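Long-range contacts in hydrolase (Rhizobium meliloti, PDB 5HOE), which hydrolyses ester bonds as an octameric carbohydrate acetylesterase of the GDSL-like (SGNH) hydrolase family: residues L26-I31 and T39-Y44; A54-G59 and A221-V226; L105-T110 and G166-G171. All coordinates share one frame; numbering follows the deposited sequence.

Contact 1 of 3, residues L26-I31 and T39-Y44; sequences LTWGWI and TLRYPY
Backbone hydrogen bonds hold the turn after helix 25-28 against the extended chain 39-44. They flank a single beta bridge between Trp30 and Arg41: Tyr42 N gives a nearly straight bond of 2.8 Å to Gly29 O, and Ile31 N reaches Leu40 O at 3.2 Å, almost along its C=O axis. Gly29 leaves the helix with positive phi, where a beta carbon would collide with Trp28 O and come close to Tyr42 CB.

Side chains add two further hydrogen bonds. Arg41 NE donates in the guanidinium plane to a lone pair of Trp28 O (2.9 Å, 166° at the hydrogen), while Thr39 OG1, anti to its backbone N, donates at 2.7 Å to Ile31 O. A water accepting from Arg41 NH2 also lies within hydrogen-bonding distance of Thr27 O, linking guanidinium and helix end.

Stacking and CH-pi contacts fill the rest. With Trp28 CG anti to the backbone N (chi1 -177°), the indole lies flat against the guanidinium of Arg41, planes 7° apart and centres 4.0 Å apart; the extended arginine chain crosses the same face, placing Arg41 CG 3.7 Å from the centroid of the six-membered Trp28 ring. Thr39 CG2 sits over the five-membered ring of Trp30, 3.3 Å from its centroid. Ile31 CG1 stands almost on the normal of the Tyr42 ring, 3.6 Å from its centre.

Trp30 also stacks on His209, part of a probable Ser-His-Asp triad, so the contact borders the presumed active site. Arg41 N is hydrogen-bonded to Tyr143 OH of a neighbouring subunit. Tyr42 bonds through OH to Leu210 O and packs on the start of helix 212-229, whereas Thr27 and Tyr44 lean on helix 48-56, Tyr44 also touching strand 60-66.

Contact 2 of 3, residues A54-G59 and A221-V226; sequences ARLGDG and AIADKV
Two helices of the alpha/beta fold, 48-56 and 212-229, pack side by side here, and the contact joins the last turn of the first to the C-terminal half of the second. Ala223 is the point of closest approach: its CB lies 3.6 Å from Arg55 CG and 3.9 Å from Leu56 CG, touching both residues with a single methyl. Leu56, with CG beside its backbone N (chi1 -73°), points CD2 at the other helix, 3.6 Å from Ala223 O and 4.0 Å from Val226 CG1, the leucine and valine side chains crossing at about a right angle. Replacing Leu56 by an alanine would remove CG and both delta methyls and would probably loosen the packing against Ala223 and Val226. On the exposed side Arg55 bends at chi2 and chi3, bringing the edge of its guanidinium round to Asp224; NE to OD1 is 3.7 Å, a long salt bridge that is probably weak. No hydrogen bond links the two segments, so the junction is mainly apolar. Beneath it, Ala223 and Val226 also touch Met52 of helix 48-56, and Val226 and Ile222 rest on strand 100-104 of the parallel sheet, with Ile222 also reaching strands 147-152 and 192-195.

Contact 3 of 3, residues L105-T110 and G166-G171; sequences LGTNDT and GMFGGG. With PO4 (phosphate ion), chain E.
The sequence Gly106-Thr107-Asn108-Asp109, after strand 100-104, matches the GxND block of SGNH hydrolases, whose asparagine contributes to the oxyanion hole; here the block and Thr110 pack against the turn that follows helix 162-167. Phe168 carries the contact with the edge of its ring. Phe168 CE1 points at Thr107 O from 3.6 Å and Phe168 CD1 lies 3.5 Å from Thr110 OG1, both oxygens lying near the ring plane, while CZ faces Asn108 OD1. Weakly polarised ring C-H groups thus meet a row of oxygens, with no hydrogen bond made directly between the segments. Two of these oxygens are linked to each other: Thr110 OG1, held between its backbone N and carbonyl carbon (chi1 76°), donates to Thr107 O over 2.7 Å, and Thr110 N gives the same carbonyl a second bond.

Gly171 lies close beside Thr110, its CA 3.4 Å from Thr110 O; a beta carbon on Gly171 would clash with Thr110 OG1. A water donates to both Thr110 O and Gly169 O, tying the backbones together where they do not bond directly.

Asn108 turns its amide toward a phosphate ion, probably from the crystallisation liquor. Asn108 ND2 donates to phosphate O1 (2.9 Å, 168° at the hydrogen) and also bonds Arg70 O, which probably helps to fix the orientation of the amide. The ion is also hydrogen-bonded to Ser25 N, Ala69 N and His209 NE2. Two backbone N-H groups and an asparagine amide gathered beside a probable Ser-His-Asp triad are the arrangement expected of an SGNH oxyanion hole.

Contacts 1 and 3 are buried and approach the presumed active site from two directions, through Trp30 and Asn108, although their centres are 19 Å apart and they do not touch. Contact 2, partly buried, lies farther from the chain centre and on the opposite side of it from contact 3. Chemistry follows place: contact 1 combines hydrogen bonds with flat stacking, contact 3 sets a ring edge against oxygens and bridges by water, and contact 2 relies on aliphatic packing with one long charge pair on its exposed side. Helices 48-56 and 212-229, joined by contact 2, also touch side chains of the contact 1 segments. Contact 3 is nested within the loop that contact 2 closes.

Contact 1 of 3, residues L26-I31 and T39-Y44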
ATOM      1  N   LEU A  26      -5.852 -16.587  27.271  1.00 15.85           N
ATOM      2  CA  LEU A  26      -6.456 -17.723  27.966  1.00 18.07           C
ATOM      3  C   LEU A  26      -5.736 -19.017  27.624  1.00 16.47           C
ATOM      4  O   LEU A  26      -5.730 -19.956  28.434  1.00 18.14           O
ATOM      5  CB  LEU A  26      -7.930 -17.874  27.605  1.00 19.58           C
ATOM      6  CG  LEU A  26      -8.826 -16.658  27.777  1.00 22.46           C
ATOM      7  CD1 LEU A  26     -10.237 -16.955  27.258  1.00 23.37           C
ATOM      8  CD2 LEU A  26      -8.821 -16.210  29.227  1.00 22.56           C
ATOM      9  N   THR A  27      -5.119 -19.078  26.439  1.00 15.60           N
ATOM     10  CA  THR A  27      -4.362 -20.241  25.990  1.00 16.78           C
ATOM     11  C   THR A  27      -2.883 -20.117  26.348  1.00 15.91           C
ATOM     12  O   THR A  27      -2.273 -21.089  26.812  1.00 17.08           O
ATOM     13  CB  THR A  27      -4.582 -20.430  24.486  1.00 17.13           C
ATOM     14  OG1 THR A  27      -5.980 -20.702  24.250  1.00 15.34           O
ATOM     15  CG2 THR A  27      -3.778 -21.589  23.956  1.00 16.62           C
ATOM     16  N   TRP A  28      -2.297 -18.937  26.154  1.00 15.83           N
ATOM     17  CA  TRP A  28      -0.932 -18.685  26.629  1.00 16.54           C
ATOM     18  C   TRP A  28      -0.804 -18.968  28.127  1.00 17.86           C
ATOM     19  O   TRP A  28       0.181 -19.565  28.579  1.00 17.91           O
ATOM     20  CB  TRP A  28      -0.528 -17.234  26.330  1.00 16.03           C
ATOM     21  CG  TRP A  28       0.899 -16.912  26.732  1.00 13.81           C
ATOM     22  CD1 TRP A  28       2.035 -17.295  26.078  1.00 15.50           C
ATOM     23  CD2 TRP A  28       1.332 -16.150  27.874  1.00 13.81           C
ATOM     24  NE1 TRP A  28       3.144 -16.824  26.733  1.00 14.86           N
ATOM     25  CE2 TRP A  28       2.746 -16.134  27.848  1.00 14.54           C
ATOM     26  CE3 TRP A  28       0.665 -15.500  28.930  1.00 16.34           C
ATOM     27  CZ2 TRP A  28       3.506 -15.481  28.814  1.00 17.48           C
ATOM     28  CZ3 TRP A  28       1.432 -14.859  29.897  1.00 17.52           C
ATOM     29  CH2 TRP A  28       2.839 -14.861  29.833  1.00 17.51           C
ATOM     30  N   GLY A  29      -1.799 -18.548  28.912  1.00 17.46           N
ATOM     31  CA  GLY A  29      -1.812 -18.837  30.338  1.00 18.13           C
ATOM     32  C   GLY A  29      -1.460 -17.641  31.195  1.00 16.17           C
ATOM     33  O   GLY A  29      -0.598 -17.726  32.079  1.00 17.13           O
ATOM     34  N   TRP A  30      -2.149 -16.529  30.959  1.00 17.90           N
ATOM     35  CA  TRP A  30      -1.966 -15.301  31.728  1.00 18.02           C
ATOM     36  C   TRP A  30      -2.493 -15.486  33.152  1.00 16.77           C
ATOM     37  O   TRP A  30      -3.688 -15.723  33.357  1.00 17.56           O
ATOM     38  CB  TRP A  30      -2.736 -14.181  31.031  1.00 17.22           C
ATOM     39  CG  TRP A  30      -2.682 -12.822  31.678  1.00 16.26           C
ATOM     40  CD1 TRP A  30      -3.262 -12.448  32.839  1.00 16.96           C
ATOM     41  CD2 TRP A  30      -2.050 -11.654  31.149  1.00 16.74           C
ATOM     42  NE1 TRP A  30      -3.011 -11.118  33.091  1.00 17.59           N
ATOM     43  CE2 TRP A  30      -2.260 -10.610  32.067  1.00 16.98           C
ATOM     44  CE3 TRP A  30      -1.298 -11.401  29.995  1.00 18.36           C
ATOM     45  CZ2 TRP A  30      -1.755  -9.324  31.867  1.00 18.06           C
ATOM     46  CZ3 TRP A  30      -0.784 -10.137  29.803  1.00 19.13           C
ATOM     47  CH2 TRP A  30      -1.018  -9.110  30.733  1.00 19.64           C
ATOM     48  N   ILE A  31      -1.637 -15.271  34.135  1.00 16.77           N
ATOM     49  CA  ILE A  31      -2.060 -15.389  35.532  1.00 17.59           C
ATOM     50  C   ILE A  31      -2.715 -14.084  35.960  1.00 17.77           C
ATOM     51  O   ILE A  31      -2.060 -13.038  35.945  1.00 16.89           O
ATOM     52  CB  ILE A  31      -0.868 -15.687  36.460  1.00 19.33           C
ATOM     53  CG1 ILE A  31      -0.174 -16.985  36.055  1.00 19.08           C
ATOM     54  CG2 ILE A  31      -1.361 -15.784  37.922  1.00 20.65           C
ATOM     55  CD1 ILE A  31       1.132 -17.242  36.827  1.00 20.21           C
ATOM     56  N   THR A  39       2.435  -9.593  34.057  1.00 22.87           N
ATOM     57  CA  THR A  39       2.214 -10.822  34.806  1.00 21.32           C
ATOM     58  C   THR A  39       3.052 -11.966  34.240  1.00 22.99           C
ATOM     59  O   THR A  39       3.677 -11.858  33.179  1.00 24.09           O
ATOM     60  CB  THR A  39       0.738 -11.229  34.809  1.00 21.99           C
ATOM     61  OG1 THR A  39       0.519 -12.186  35.842  1.00 20.66           O
ATOM     62  CG2 THR A  39       0.338 -11.865  33.472  1.00 22.93           C
ATOM     63  N   LEU A  40       3.019 -13.085  34.960  1.00 21.31           N
ATOM     64  CA  LEU A  40       3.752 -14.292  34.617  1.00 20.12           C
ATOM     65  C   LEU A  40       2.813 -15.303  33.972  1.00 18.78           C
ATOM     66  O   LEU A  40       1.595 -15.123  33.950  1.00 17.28           O
ATOM     67  CB  LEU A  40       4.360 -14.901  35.879  1.00 21.16           C
ATOM     68  CG  LEU A  40       5.351 -14.014  36.629  1.00 24.24           C
ATOM     69  CD1 LEU A  40       5.625 -14.593  38.000  1.00 26.08           C
ATOM     70  CD2 LEU A  40       6.668 -13.861  35.851  1.00 26.81           C
ATOM     71  N   ARG A  41       3.412 -16.368  33.434  1.00 18.60           N
ATOM     72  CA  ARG A  41       2.716 -17.439  32.729  1.00 17.72           C
ATOM     73  C   ARG A  41       2.494 -18.630  33.654  1.00 17.81           C
ATOM     74  O   ARG A  41       3.394 -19.024  34.405  1.00 18.85           O
ATOM     75  CB  ARG A  41       3.563 -17.898  31.539  1.00 17.92           C
ATOM     76  CG  ARG A  41       2.810 -18.733  30.498  1.00 16.49           C
ATOM     77  CD  ARG A  41       3.741 -19.109  29.364  1.00 16.50           C
ATOM     78  NE  ARG A  41       3.015 -19.782  28.302  1.00 16.89           N
ATOM     79  CZ  ARG A  41       3.568 -20.297  27.222  1.00 18.13           C
ATOM     80  NH1 ARG A  41       4.886 -20.213  27.046  1.00 20.80           N
ATOM     81  NH2 ARG A  41       2.789 -20.887  26.308  1.00 17.71           N
ATOM     82  N   TYR A  42       1.305 -19.221  33.579  1.00 17.93           N
ATOM     83  CA  TYR A  42       1.075 -20.468  34.296  1.00 18.39           C
ATOM     84  C   TYR A  42       2.041 -21.536  33.781  1.00 20.06           C
ATOM     85  O   TYR A  42       2.323 -21.590  32.583  1.00 19.94           O
ATOM     86  CB  TYR A  42      -0.352 -20.980  34.059  1.00 19.11           C
ATOM     87  CG  TYR A  42      -1.432 -20.297  34.864  1.00 17.20           C
ATOM     88  CD1 TYR A  42      -1.528 -20.504  36.232  1.00 18.13           C
ATOM     89  CD2 TYR A  42      -2.378 -19.467  34.261  1.00 17.37           C
ATOM     90  CE1 TYR A  42      -2.522 -19.891  36.975  1.00 18.40           C
ATOM     91  CE2 TYR A  42      -3.379 -18.868  34.998  1.00 15.57           C
ATOM     92  CZ  TYR A  42      -3.443 -19.070  36.343  1.00 16.49           C
ATOM     93  OH  TYR A  42      -4.432 -18.438  37.076  1.00 17.76           O
ATOM     94  N   PRO A  43       2.538 -22.420  34.643  1.00 21.78           N
ATOM     95  CA  PRO A  43       3.263 -23.589  34.137  1.00 22.37           C
ATOM     96  C   PRO A  43       2.337 -24.484  33.323  1.00 21.10           C
ATOM     97  O   PRO A  43       1.115 -24.440  33.456  1.00 20.70           O
ATOM     98  CB  PRO A  43       3.747 -24.290  35.408  1.00 23.59           C
ATOM     99  CG  PRO A  43       2.790 -23.877  36.449  1.00 24.42           C
ATOM    100  CD  PRO A  43       2.339 -22.485  36.101  1.00 23.20           C
ATOM    101  N   TYR A  44       2.955 -25.304  32.467  1.00 18.70           N
ATOM    102  CA  TYR A  44       2.211 -26.095  31.492  1.00 20.49           C
ATOM    103  C   TYR A  44       1.080 -26.889  32.131  1.00 21.95           C
ATOM    104  O   TYR A  44      -0.035 -26.928  31.595  1.00 21.87           O
ATOM    105  CB  TYR A  44       3.188 -27.024  30.782  1.00 21.84           C
ATOM    106  CG  TYR A  44       2.604 -27.886  29.695  1.00 23.00           C
ATOM    107  CD1 TYR A  44       1.963 -27.325  28.593  1.00 22.99           C
ATOM    108  CD2 TYR A  44       2.695 -29.262  29.764  1.00 23.14           C
ATOM    109  CE1 TYR A  44       1.443 -28.111  27.592  1.00 23.40           C
ATOM    110  CE2 TYR A  44       2.186 -30.069  28.748  1.00 24.62           C
ATOM    111  CZ  TYR A  44       1.558 -29.484  27.668  1.00 23.86           C
ATOM    112  OH  TYR A  44       1.045 -30.257  26.655  1.00 24.60           O
TER
HETATM  113  O   HOH W   1       0.165 -21.866  25.817  1.00 21.60           O

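Contact 2 of 3, residues A54-G59 and A221-V226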
ATOM      1  N   ALA A  54      -2.779 -34.031  29.447  1.00 23.06           N
ATOM      2  CA  ALA A  54      -2.702 -35.062  30.472  1.00 25.63           C
ATOM      3  C   ALA A  54      -3.880 -36.029  30.368  1.00 27.18           C
ATOM      4  O   ALA A  54      -3.705 -37.252  30.462  1.00 28.14           O
ATOM      5  CB  ALA A  54      -2.668 -34.409  31.852  1.00 26.67           C
ATOM      6  N   ARG A  55      -5.090 -35.503  30.175  1.00 27.41           N
ATOM      7  CA  ARG A  55      -6.262 -36.370  30.057  1.00 29.70           C
ATOM      8  C   ARG A  55      -6.220 -37.190  28.768  1.00 28.10           C
ATOM      9  O   ARG A  55      -6.606 -38.365  28.757  1.00 28.49           O
ATOM     10  CB  ARG A  55      -7.532 -35.511  30.117  1.00 33.53           C
ATOM     11  CG  ARG A  55      -8.847 -36.274  30.051  1.00 35.43           C
ATOM     12  CD  ARG A  55      -9.271 -36.815  31.423  1.00 38.75           C
ATOM     13  NE  ARG A  55     -10.666 -36.475  31.717  1.00 42.01           N
ATOM     14  CZ  ARG A  55     -11.125 -36.112  32.910  1.00 44.15           C
ATOM     15  NH1 ARG A  55     -10.312 -36.022  33.951  1.00 44.63           N
ATOM     16  NH2 ARG A  55     -12.409 -35.826  33.059  1.00 46.92           N
ATOM     17  N   LEU A  56      -5.732 -36.595  27.676  1.00 26.18           N
ATOM     18  CA  LEU A  56      -5.708 -37.292  26.390  1.00 25.40           C
ATOM     19  C   LEU A  56      -4.710 -38.449  26.370  1.00 27.75           C
ATOM     20  O   LEU A  56      -4.986 -39.491  25.767  1.00 26.88           O
ATOM     21  CB  LEU A  56      -5.413 -36.297  25.265  1.00 23.71           C
ATOM     22  CG  LEU A  56      -6.559 -35.354  24.905  1.00 22.10           C
ATOM     23  CD1 LEU A  56      -6.085 -34.307  23.911  1.00 21.31           C
ATOM     24  CD2 LEU A  56      -7.735 -36.137  24.318  1.00 22.43           C
ATOM     25  N   GLY A  57      -3.547 -38.288  27.001  1.00 29.43           N
ATOM     26  CA  GLY A  57      -2.548 -39.345  27.051  1.00 29.21           C
ATOM     27  C   GLY A  57      -1.483 -39.191  25.975  1.00 30.55           C
ATOM     28  O   GLY A  57      -1.516 -38.291  25.134  1.00 30.09           O
ATOM     29  N   ASP A  58      -0.508 -40.099  26.005  1.00 34.86           N
ATOM     30  CA  ASP A  58       0.640 -39.959  25.112  1.00 37.77           C
ATOM     31  C   ASP A  58       0.367 -40.432  23.685  1.00 36.17           C
ATOM     32  O   ASP A  58       1.294 -40.453  22.866  1.00 38.04           O
ATOM     33  CB  ASP A  58       1.880 -40.635  25.699  1.00 42.47           C
ATOM     34  CG  ASP A  58       1.679 -42.103  25.944  1.00 47.11           C
ATOM     35  OD1 ASP A  58       1.001 -42.754  25.122  1.00 48.42           O
ATOM     36  OD2 ASP A  58       2.198 -42.606  26.962  1.00 49.40           O
ATOM     37  N   GLY A  59      -0.870 -40.783  23.356  1.00 32.99           N
ATOM     38  CA  GLY A  59      -1.251 -40.890  21.963  1.00 31.52           C
ATOM     39  C   GLY A  59      -1.501 -39.567  21.272  1.00 30.10           C
ATOM     40  O   GLY A  59      -1.869 -39.545  20.093  1.00 29.32           O
ATOM     41  N   ALA A 221     -12.470 -30.878  30.038  1.00 20.47           N
ATOM     42  CA  ALA A 221     -13.693 -30.919  29.243  1.00 20.56           C
ATOM     43  C   ALA A 221     -13.388 -30.881  27.753  1.00 19.75           C
ATOM     44  O   ALA A 221     -14.083 -31.532  26.955  1.00 22.27           O
ATOM     45  CB  ALA A 221     -14.627 -29.786  29.648  1.00 22.15           C
ATOM     46  N   ILE A 222     -12.352 -30.135  27.355  1.00 19.08           N
ATOM     47  CA  ILE A 222     -11.981 -30.115  25.946  1.00 18.55           C
ATOM     48  C   ILE A 222     -11.409 -31.463  25.523  1.00 19.21           C
ATOM     49  O   ILE A 222     -11.681 -31.941  24.417  1.00 18.97           O
ATOM     50  CB  ILE A 222     -11.033 -28.935  25.650  1.00 17.67           C
ATOM     51  CG1 ILE A 222     -11.766 -27.596  25.887  1.00 18.31           C
ATOM     52  CG2 ILE A 222     -10.518 -29.017  24.231  1.00 18.47           C
ATOM     53  CD1 ILE A 222     -10.942 -26.346  25.686  1.00 18.00           C
ATOM     54  N   ALA A 223     -10.637 -32.107  26.401  1.00 20.00           N
ATOM     55  CA  ALA A 223     -10.119 -33.439  26.110  1.00 21.49           C
ATOM     56  C   ALA A 223     -11.253 -34.422  25.855  1.00 22.78           C
ATOM     57  O   ALA A 223     -11.160 -35.266  24.960  1.00 23.88           O
ATOM     58  CB  ALA A 223      -9.279 -33.933  27.287  1.00 21.60           C
ATOM     59  N   ASP A 224     -12.331 -34.343  26.640  1.00 24.49           N
ATOM     60  CA  ASP A 224     -13.455 -35.246  26.392  1.00 26.23           C
ATOM     61  C   ASP A 224     -14.004 -35.046  24.990  1.00 24.96           C
ATOM     62  O   ASP A 224     -14.303 -36.014  24.273  1.00 26.38           O
ATOM     63  CB  ASP A 224     -14.570 -34.999  27.410  1.00 31.12           C
ATOM     64  CG  ASP A 224     -14.168 -35.359  28.813  1.00 35.40           C
ATOM     65  OD1 ASP A 224     -13.150 -36.059  28.971  1.00 35.52           O
ATOM     66  OD2 ASP A 224     -14.874 -34.939  29.757  1.00 40.55           O
ATOM     67  N   LYS A 225     -14.148 -33.784  24.591  1.00 23.15           N
ATOM     68  CA  LYS A 225     -14.605 -33.457  23.250  1.00 23.08           C
ATOM     69  C   LYS A 225     -13.658 -34.015  22.194  1.00 22.06           C
ATOM     70  O   LYS A 225     -14.105 -34.580  21.186  1.00 23.82           O
ATOM     71  CB  LYS A 225     -14.698 -31.939  23.134  1.00 26.18           C
ATOM     72  CG  LYS A 225     -15.399 -31.471  21.913  1.00 28.39           C
ATOM     73  CD  LYS A 225     -16.891 -31.502  22.084  1.00 29.02           C
ATOM     74  CE  LYS A 225     -17.527 -31.191  20.758  1.00 28.32           C
ATOM     75  NZ  LYS A 225     -18.986 -31.256  20.845  1.00 26.85           N
ATOM     76  N   VAL A 226     -12.344 -33.869  22.412  1.00 21.17           N
ATOM     77  CA  VAL A 226     -11.354 -34.339  21.443  1.00 20.68           C
ATOM     78  C   VAL A 226     -11.387 -35.856  21.335  1.00 21.78           C
ATOM     79  O   VAL A 226     -11.368 -36.414  20.233  1.00 22.21           O
ATOM     80  CB  VAL A 226      -9.951 -33.846  21.831  1.00 19.09           C
ATOM     81  CG1 VAL A 226      -8.883 -34.433  20.906  1.00 20.29           C
ATOM     82  CG2 VAL A 226      -9.884 -32.313  21.771  1.00 19.45           C
TER

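Contact 3 of 3, residues L105-T110 and G166-G171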
ATOM      1  N   LEU A 105     -10.786 -17.965  20.456  1.00 13.47           N
ATOM      2  CA  LEU A 105     -10.496 -16.547  20.261  1.00 13.14           C
ATOM      3  C   LEU A 105     -11.818 -15.803  20.207  1.00 13.49           C
ATOM      4  O   LEU A 105     -12.876 -16.400  19.984  1.00 14.59           O
ATOM      5  CB  LEU A 105      -9.755 -16.327  18.933  1.00 14.44           C
ATOM      6  CG  LEU A 105      -8.299 -16.743  18.870  1.00 13.67           C
ATOM      7  CD1 LEU A 105      -7.723 -16.703  17.444  1.00 13.43           C
ATOM      8  CD2 LEU A 105      -7.497 -15.892  19.826  1.00 12.67           C
ATOM      9  N   GLY A 106     -11.734 -14.477  20.334  1.00 13.86           N
ATOM     10  CA  GLY A 106     -12.876 -13.605  20.186  1.00 14.08           C
ATOM     11  C   GLY A 106     -12.995 -12.592  21.308  1.00 12.73           C
ATOM     12  O   GLY A 106     -13.539 -11.491  21.122  1.00 14.04           O
ATOM     13  N   THR A 107     -12.485 -12.951  22.485  1.00 14.03           N
ATOM     14  CA  THR A 107     -12.565 -12.032  23.614  1.00 13.98           C
ATOM     15  C   THR A 107     -11.923 -10.688  23.280  1.00 13.97           C
ATOM     16  O   THR A 107     -12.478  -9.628  23.595  1.00 14.32           O
ATOM     17  CB  THR A 107     -11.905 -12.639  24.842  1.00 14.64           C
ATOM     18  OG1 THR A 107     -12.538 -13.881  25.166  1.00 16.07           O
ATOM     19  CG2 THR A 107     -12.001 -11.676  26.030  1.00 18.21           C
ATOM     20  N   ASN A 108     -10.770 -10.703  22.603  1.00 12.43           N
ATOM     21  CA  ASN A 108     -10.091  -9.431  22.368  1.00 11.65           C
ATOM     22  C   ASN A 108     -10.770  -8.607  21.292  1.00 12.34           C
ATOM     23  O   ASN A 108     -10.659  -7.374  21.314  1.00 14.49           O
ATOM     24  CB  ASN A 108      -8.609  -9.655  22.104  1.00 12.48           C
ATOM     25  CG  ASN A 108      -7.916 -10.156  23.326  1.00 13.00           C
ATOM     26  OD1 ASN A 108      -8.121  -9.603  24.421  1.00 16.47           O
ATOM     27  ND2 ASN A 108      -7.123 -11.205  23.186  1.00 13.34           N
ATOM     28  N   ASP A 109     -11.518  -9.243  20.396  1.00 13.28           N
ATOM     29  CA  ASP A 109     -12.284  -8.482  19.426  1.00 12.23           C
ATOM     30  C   ASP A 109     -13.368  -7.616  20.076  1.00 12.66           C
ATOM     31  O   ASP A 109     -13.888  -6.698  19.414  1.00 14.04           O
ATOM     32  CB  ASP A 109     -13.003  -9.431  18.475  1.00 13.42           C
ATOM     33  CG  ASP A 109     -12.078 -10.323  17.647  1.00 14.33           C
ATOM     34  OD1 ASP A 109     -11.119 -10.949  18.178  1.00 15.00           O
ATOM     35  OD2 ASP A 109     -12.398 -10.468  16.449  1.00 17.68           O
ATOM     36  N   THR A 110     -13.752  -7.904  21.326  1.00 14.11           N
ATOM     37  CA  THR A 110     -14.772  -7.130  22.030  1.00 14.52           C
ATOM     38  C   THR A 110     -14.232  -5.851  22.659  1.00 14.71           C
ATOM     39  O   THR A 110     -15.020  -5.106  23.255  1.00 14.36           O
ATOM     40  CB  THR A 110     -15.465  -7.958  23.128  1.00 14.79           C
ATOM     41  OG1 THR A 110     -14.619  -8.089  24.289  1.00 14.77           O
ATOM     42  CG2 THR A 110     -15.916  -9.350  22.610  1.00 17.19           C
ATOM     43  N   GLY A 166     -11.992   0.340  30.783  1.00 15.04           N
ATOM     44  CA  GLY A 166     -12.045   1.106  29.545  1.00 15.51           C
ATOM     45  C   GLY A 166     -11.705   0.264  28.331  1.00 14.98           C
ATOM     46  O   GLY A 166     -12.330   0.387  27.276  1.00 14.92           O
ATOM     47  N   MET A 167     -10.714  -0.608  28.472  1.00 14.35           N
ATOM     48  CA  MET A 167     -10.276  -1.451  27.365  1.00 12.79           C
ATOM     49  C   MET A 167     -11.415  -2.310  26.838  1.00 14.15           C
ATOM     50  O   MET A 167     -11.518  -2.532  25.630  1.00 14.93           O
ATOM     51  CB  MET A 167      -9.134  -2.351  27.841  1.00 14.34           C
ATOM     52  CG  MET A 167      -8.401  -3.043  26.744  1.00 15.61           C
ATOM     53  SD  MET A 167      -7.103  -4.148  27.366  1.00 17.92           S
ATOM     54  CE  MET A 167      -5.999  -2.966  28.169  1.00 17.54           C
ATOM     55  N   PHE A 168     -12.280  -2.798  27.737  1.00 14.68           N
ATOM     56  CA  PHE A 168     -13.376  -3.695  27.378  1.00 14.53           C
ATOM     57  C   PHE A 168     -14.756  -3.036  27.440  1.00 16.73           C
ATOM     58  O   PHE A 168     -15.778  -3.739  27.455  1.00 16.86           O
ATOM     59  CB  PHE A 168     -13.317  -4.976  28.215  1.00 14.56           C
ATOM     60  CG  PHE A 168     -12.213  -5.901  27.781  1.00 12.95           C
ATOM     61  CD1 PHE A 168     -12.402  -6.768  26.717  1.00 14.88           C
ATOM     62  CD2 PHE A 168     -10.988  -5.910  28.428  1.00 13.39           C
ATOM     63  CE1 PHE A 168     -11.392  -7.588  26.299  1.00 14.77           C
ATOM     64  CE2 PHE A 168      -9.976  -6.754  28.004  1.00 15.17           C
ATOM     65  CZ  PHE A 168     -10.186  -7.604  26.958  1.00 16.73           C
ATOM     66  N   GLY A 169     -14.812  -1.711  27.407  1.00 16.03           N
ATOM     67  CA  GLY A 169     -16.089  -1.011  27.349  1.00 18.45           C
ATOM     68  C   GLY A 169     -16.997  -1.514  26.248  1.00 19.17           C
ATOM     69  O   GLY A 169     -16.588  -1.590  25.090  1.00 17.54           O
ATOM     70  N   GLY A 170     -18.227  -1.879  26.594  1.00 19.36           N
ATOM     71  CA  GLY A 170     -19.138  -2.470  25.637  1.00 19.07           C
ATOM     72  C   GLY A 170     -18.916  -3.943  25.368  1.00 18.01           C
ATOM     73  O   GLY A 170     -19.736  -4.555  24.666  1.00 19.58           O
ATOM     74  N   GLY A 171     -17.833  -4.532  25.890  1.00 16.56           N
ATOM     75  CA  GLY A 171     -17.470  -5.880  25.500  1.00 14.83           C
ATOM     76  C   GLY A 171     -18.234  -6.982  26.177  1.00 17.13           C
ATOM     77  O   GLY A 171     -18.387  -8.055  25.593  1.00 17.21           O
TER
HETATM   78  P   PO4 E 301      -5.942 -11.003  26.684  1.00 30.84           P
HETATM   79  O1  PO4 E 301      -5.678 -11.941  25.541  1.00 20.59           O
HETATM   80  O2  PO4 E 301      -7.361 -11.178  27.154  1.00 63.45           O
HETATM   81  O3  PO4 E 301      -4.976 -11.044  27.842  1.00 23.18           O
HETATM   82  O4  PO4 E 301      -5.703  -9.587  26.272  1.00 26.60           O
HETATM   83  O   HOH W   2     -16.809  -3.060  22.860  1.00 18.17           O